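Local coordinates for protein probable TonB-dependent siderophore receptor PiuA (Acinetobacter baumannii, PDB 5FP1) that probably takes up ferric siderophores across the outer membrane as a TonB-dependent receptor and may bind ferric enterobactin with micromolar affinity, at residues G157-N169 against R179-G191. Residues are numbered along the deposited sequence; the frame is centred on the assembly and turned at random.
Sequences GTDNYQRITLDGN and RVAVLGHQNEKAG
Asp-159 holds both the last residue of strand 179-188 and the loop after it: its O accepts the N-H of Glu-188. Asp-159 OD2 takes Gly-191 N at 2.9 Å, from above the carboxylate plane. One residue on, Asn-160 runs alongside Glu-188, Asn-160 ND2 donating to Glu-188 OE2 at 2.8 Å. Two acidic groups still come close here, Asp-159 OD1 lying 4.3 Å from Glu-188 OE1; one water donates to both oxygens, which probably eases their repulsion.

At the far end the straight chain of Arg-179 carries its guanidinium across to Asp-167. Arg-179 NE reaches Asp-167 OD1 at 2.9 Å and Arg-179 NH2 reaches Asp-167 OD2 at 2.6 Å, both on syn lone pairs, with carboxylate and guanidinium only 10° from coplanar. Val-143 O takes NH1, fixing the group further.

Antiparallel backbone pairing runs from Gln-162/Gln-186 to Gly-168/Val-180 and joins neighbouring strands of the TonB-dependent receptor barrel. His-185 turns its edge to the face of Tyr-161, while its NE2 donates to Asn-187 OD1. Leu-183 CD1 covers one face of the Arg-163 guanidinium, whose NH1 forms a salt bridge with Glu-110. On the face of Arg-163 and Arg-179 both guanidinium groups thus meet carboxylates, whereas Ile-164, Leu-166 and Val-182 line the other face, consistent with a membrane-facing surface.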
loop_
_atom_site.group_PDB
_atom_site.type_symbol
_atom_site.label_atom_id
_atom_site.label_comp_id
_atom_site.label_asym_id
_atom_site.label_seq_id
_atom_site.Cartn_x
_atom_site.Cartn_y
_atom_site.Cartn_z
ATOM N N GLY A 157 -7.662 -20.993 12.747
ATOM C CA GLY A 157 -7.149 -20.144 13.797
ATOM C C GLY A 157 -8.209 -19.581 14.705
ATOM O O GLY A 157 -9.397 -19.755 14.473
ATOM N N THR A 158 -7.768 -18.897 15.742
ATOM C CA THR A 158 -8.694 -18.312 16.687
ATOM C C THR A 158 -9.548 -17.237 15.991
ATOM O O THR A 158 -9.164 -16.700 14.920
ATOM C CB THR A 158 -7.932 -17.708 17.861
ATOM O OG1 THR A 158 -6.907 -16.855 17.346
ATOM C CG2 THR A 158 -7.283 -18.810 18.695
ATOM N N ASP A 159 -10.698 -16.954 16.593
ATOM C CA ASP A 159 -11.687 -15.999 16.051
ATOM C C ASP A 159 -12.106 -16.349 14.633
ATOM O O ASP A 159 -12.210 -15.486 13.752
ATOM C CB ASP A 159 -11.172 -14.561 16.180
ATOM C CG ASP A 159 -11.230 -14.058 17.619
ATOM O OD1 ASP A 159 -12.251 -14.334 18.288
ATOM O OD2 ASP A 159 -10.269 -13.418 18.114
ATOM N N ASN A 160 -12.371 -17.645 14.441
ATOM C CA ASN A 160 -12.995 -18.187 13.238
ATOM C C ASN A 160 -12.207 -17.906 11.961
ATOM O O ASN A 160 -12.772 -17.640 10.919
ATOM C CB ASN A 160 -14.433 -17.695 13.106
ATOM C CG ASN A 160 -15.336 -18.309 14.170
ATOM O OD1 ASN A 160 -15.270 -19.508 14.427
ATOM N ND2 ASN A 160 -16.146 -17.486 14.819
ATOM N N TYR A 161 -10.898 -18.012 12.073
ATOM C CA TYR A 161 -10.003 -18.000 10.910
ATOM C C TYR A 161 -9.987 -19.363 10.236
ATOM O O TYR A 161 -9.765 -20.385 10.893
ATOM C CB TYR A 161 -8.627 -17.638 11.424
ATOM C CG TYR A 161 -7.488 -17.551 10.440
ATOM C CD1 TYR A 161 -6.962 -18.697 9.841
ATOM C CD2 TYR A 161 -6.869 -16.334 10.171
ATOM C CE1 TYR A 161 -5.882 -18.622 8.993
ATOM C CE2 TYR A 161 -5.785 -16.250 9.321
ATOM C CZ TYR A 161 -5.283 -17.398 8.743
ATOM O OH TYR A 161 -4.199 -17.335 7.906
ATOM N N GLN A 162 -10.248 -19.384 8.933
ATOM C CA GLN A 162 -10.016 -20.578 8.107
ATOM C C GLN A 162 -9.485 -20.149 6.774
ATOM O O GLN A 162 -10.040 -19.245 6.156
ATOM C CB GLN A 162 -11.326 -21.357 7.885
ATOM C CG GLN A 162 -12.017 -21.770 9.176
ATOM C CD GLN A 162 -13.468 -22.159 8.943
ATOM O OE1 GLN A 162 -13.799 -22.767 7.933
ATOM N NE2 GLN A 162 -14.342 -21.794 9.872
ATOM N N ARG A 163 -8.428 -20.802 6.310
ATOM C CA ARG A 163 -7.805 -20.425 5.049
ATOM C C ARG A 163 -7.272 -21.653 4.333
ATOM O O ARG A 163 -6.585 -22.475 4.940
ATOM C CB ARG A 163 -6.642 -19.462 5.320
ATOM C CG ARG A 163 -5.992 -18.896 4.068
ATOM C CD ARG A 163 -4.835 -18.002 4.453
ATOM N NE ARG A 163 -4.117 -17.441 3.308
ATOM C CZ ARG A 163 -4.467 -16.335 2.648
ATOM N NH1 ARG A 163 -5.570 -15.671 2.969
ATOM N NH2 ARG A 163 -3.725 -15.900 1.643
ATOM N N ILE A 164 -7.592 -21.779 3.063
ATOM C CA ILE A 164 -7.029 -22.845 2.240
ATOM C C ILE A 164 -6.438 -22.205 1.014
ATOM O O ILE A 164 -7.081 -21.372 0.369
ATOM C CB ILE A 164 -8.133 -23.846 1.810
ATOM C CG1 ILE A 164 -8.696 -24.568 3.030
ATOM C CG2 ILE A 164 -7.579 -24.871 0.821
ATOM C CD1 ILE A 164 -10.022 -25.256 2.787
ATOM N N THR A 165 -5.203 -22.565 0.696
ATOM C CA THR A 165 -4.622 -22.193 -0.581
ATOM C C THR A 165 -4.085 -23.439 -1.268
ATOM O O THR A 165 -3.676 -24.391 -0.607
ATOM C CB THR A 165 -3.441 -21.227 -0.407
ATOM O OG1 THR A 165 -2.506 -21.815 0.469
ATOM C CG2 THR A 165 -3.880 -19.906 0.194
ATOM N N LEU A 166 -4.095 -23.408 -2.592
ATOM C CA LEU A 166 -3.527 -24.465 -3.429
ATOM C C LEU A 166 -2.803 -23.802 -4.569
ATOM O O LEU A 166 -3.312 -22.847 -5.142
ATOM C CB LEU A 166 -4.628 -25.364 -3.983
ATOM C CG LEU A 166 -4.700 -26.689 -3.238
ATOM C CD1 LEU A 166 -5.942 -26.720 -2.371
ATOM C CD2 LEU A 166 -4.683 -27.854 -4.214
ATOM N N ASP A 167 -1.604 -24.283 -4.885
ATOM C CA ASP A 167 -0.755 -23.681 -5.929
ATOM C C ASP A 167 -0.118 -24.843 -6.735
ATOM O O ASP A 167 0.738 -25.550 -6.223
ATOM C CB ASP A 167 0.324 -22.839 -5.268
ATOM C CG ASP A 167 1.220 -22.093 -6.267
ATOM O OD1 ASP A 167 0.963 -22.169 -7.484
ATOM O OD2 ASP A 167 2.203 -21.431 -5.825
ATOM N N GLY A 168 -0.556 -25.040 -7.962
ATOM C CA GLY A 168 -0.035 -26.134 -8.802
ATOM C C GLY A 168 0.566 -25.606 -10.085
ATOM O O GLY A 168 0.004 -24.715 -10.724
ATOM N N ASN A 169 1.718 -26.157 -10.464
ATOM C CA ASN A 169 2.422 -25.759 -11.676
ATOM C C ASN A 169 2.830 -27.019 -12.476
ATOM O O ASN A 169 3.479 -27.903 -11.943
ATOM C CB ASN A 169 3.665 -24.973 -11.280
ATOM C CG ASN A 169 4.392 -24.377 -12.465
ATOM O OD1 ASN A 169 4.203 -23.220 -12.787
ATOM N ND2 ASN A 169 5.246 -25.167 -13.110
ATOM N N ARG A 179 0.124 -22.691 -14.501
ATOM C CA ARG A 179 0.104 -22.612 -13.049
ATOM C C ARG A 179 -1.257 -22.069 -12.623
ATOM O O ARG A 179 -1.872 -21.299 -13.344
ATOM C CB ARG A 179 1.211 -21.691 -12.568
ATOM C CG ARG A 179 1.350 -21.627 -11.070
ATOM C CD ARG A 179 2.485 -20.707 -10.686
ATOM N NE ARG A 179 2.752 -20.747 -9.256
ATOM C CZ ARG A 179 3.860 -20.277 -8.696
ATOM N NH1 ARG A 179 4.795 -19.702 -9.440
ATOM N NH2 ARG A 179 4.030 -20.376 -7.390
ATOM N N VAL A 180 -1.751 -22.513 -11.480
ATOM C CA VAL A 180 -2.951 -21.910 -10.912
ATOM C C VAL A 180 -2.835 -21.882 -9.400
ATOM O O VAL A 180 -2.421 -22.863 -8.786
ATOM C CB VAL A 180 -4.228 -22.634 -11.344
ATOM C CG1 VAL A 180 -4.250 -24.054 -10.827
ATOM C CG2 VAL A 180 -5.455 -21.878 -10.840
ATOM N N ALA A 181 -3.145 -20.729 -8.802
ATOM C CA ALA A 181 -3.284 -20.622 -7.347
ATOM C C ALA A 181 -4.748 -20.337 -7.028
ATOM O O ALA A 181 -5.430 -19.647 -7.780
ATOM C CB ALA A 181 -2.381 -19.532 -6.795
ATOM N N VAL A 182 -5.246 -20.924 -5.954
ATOM C CA VAL A 182 -6.641 -20.757 -5.576
ATOM C C VAL A 182 -6.670 -20.451 -4.089
ATOM O O VAL A 182 -5.803 -20.899 -3.342
ATOM C CB VAL A 182 -7.490 -22.013 -5.866
ATOM C CG1 VAL A 182 -8.958 -21.695 -5.732
ATOM C CG2 VAL A 182 -7.244 -22.529 -7.274
ATOM N N LEU A 183 -7.664 -19.670 -3.677
ATOM C CA LEU A 183 -7.750 -19.168 -2.315
ATOM C C LEU A 183 -9.195 -19.217 -1.861
ATOM O O LEU A 183 -10.093 -18.788 -2.584
ATOM C CB LEU A 183 -7.253 -17.709 -2.220
ATOM C CG LEU A 183 -7.561 -16.985 -0.894
ATOM C CD1 LEU A 183 -6.664 -17.481 0.217
ATOM C CD2 LEU A 183 -7.448 -15.462 -1.048
ATOM N N GLY A 184 -9.365 -19.691 -0.633
ATOM C CA GLY A 184 -10.582 -19.516 0.142
ATOM C C GLY A 184 -10.219 -19.059 1.530
ATOM O O GLY A 184 -9.394 -19.668 2.192
ATOM N N HIS A 185 -10.827 -17.968 1.997
ATOM C CA HIS A 185 -10.401 -17.386 3.261
ATOM C C HIS A 185 -11.535 -16.733 4.020
ATOM O O HIS A 185 -12.362 -16.059 3.431
ATOM C CB HIS A 185 -9.333 -16.327 3.031
ATOM C CG HIS A 185 -8.914 -15.618 4.278
ATOM N ND1 HIS A 185 -7.771 -15.939 4.963
ATOM C CD2 HIS A 185 -9.509 -14.623 4.982
ATOM C CE1 HIS A 185 -7.686 -15.192 6.053
ATOM N NE2 HIS A 185 -8.720 -14.373 6.075
ATOM N N GLN A 186 -11.543 -16.920 5.334
ATOM C CA GLN A 186 -12.427 -16.140 6.224
ATOM C C GLN A 186 -11.759 -15.936 7.547
ATOM O O GLN A 186 -10.991 -16.802 8.018
ATOM C CB GLN A 186 -13.785 -16.811 6.443
ATOM C CG GLN A 186 -13.713 -18.138 7.179
ATOM C CD GLN A 186 -15.087 -18.663 7.601
ATOM O OE1 GLN A 186 -15.295 -19.023 8.757
ATOM N NE2 GLN A 186 -16.013 -18.703 6.673
ATOM N N ASN A 187 -12.033 -14.787 8.159
ATOM C CA ASN A 187 -11.643 -14.548 9.537
ATOM C C ASN A 187 -12.458 -13.415 10.128
ATOM O O ASN A 187 -12.900 -12.506 9.408
ATOM C CB ASN A 187 -10.134 -14.247 9.667
ATOM C CG ASN A 187 -9.756 -12.836 9.213
ATOM O OD1 ASN A 187 -9.635 -12.576 8.015
ATOM N ND2 ASN A 187 -9.525 -11.944 10.167
ATOM N N GLU A 188 -12.654 -13.471 11.437
ATOM C CA GLU A 188 -13.132 -12.329 12.200
ATOM C C GLU A 188 -11.915 -11.562 12.651
ATOM O O GLU A 188 -10.869 -12.153 12.889
ATOM C CB GLU A 188 -13.916 -12.775 13.429
ATOM C CG GLU A 188 -15.178 -13.519 13.084
ATOM C CD GLU A 188 -15.843 -14.099 14.323
ATOM O OE1 GLU A 188 -15.437 -13.759 15.466
ATOM O OE2 GLU A 188 -16.775 -14.888 14.128
ATOM N N LYS A 189 -12.039 -10.242 12.766
ATOM C CA LYS A 189 -10.941 -9.440 13.272
ATOM C C LYS A 189 -10.620 -9.927 14.687
ATOM O O LYS A 189 -11.499 -9.981 15.559
ATOM C CB LYS A 189 -11.295 -7.963 13.287
ATOM C CG LYS A 189 -10.134 -7.091 13.698
ATOM C CD LYS A 189 -10.547 -5.630 13.764
ATOM C CE LYS A 189 -9.356 -4.741 14.140
ATOM N NZ LYS A 189 -9.774 -3.351 14.482
ATOM N N ALA A 190 -9.361 -10.241 14.925
ATOM C CA ALA A 190 -8.972 -10.904 16.173
ATOM C C ALA A 190 -9.181 -9.994 17.371
ATOM O O ALA A 190 -8.758 -8.821 17.366
ATOM C CB ALA A 190 -7.503 -11.317 16.101
ATOM N N GLY A 191 -9.873 -10.517 18.376
ATOM C CA GLY A 191 -10.106 -9.789 19.621
ATOM C C GLY A 191 -11.280 -8.845 19.580
ATOM O O GLY A 191 -11.630 -8.226 20.587
HETATM O O HOH W 1 -9.333 -14.382 13.101
HETATM O O HOH W 2 -14.672 -15.134 17.749
#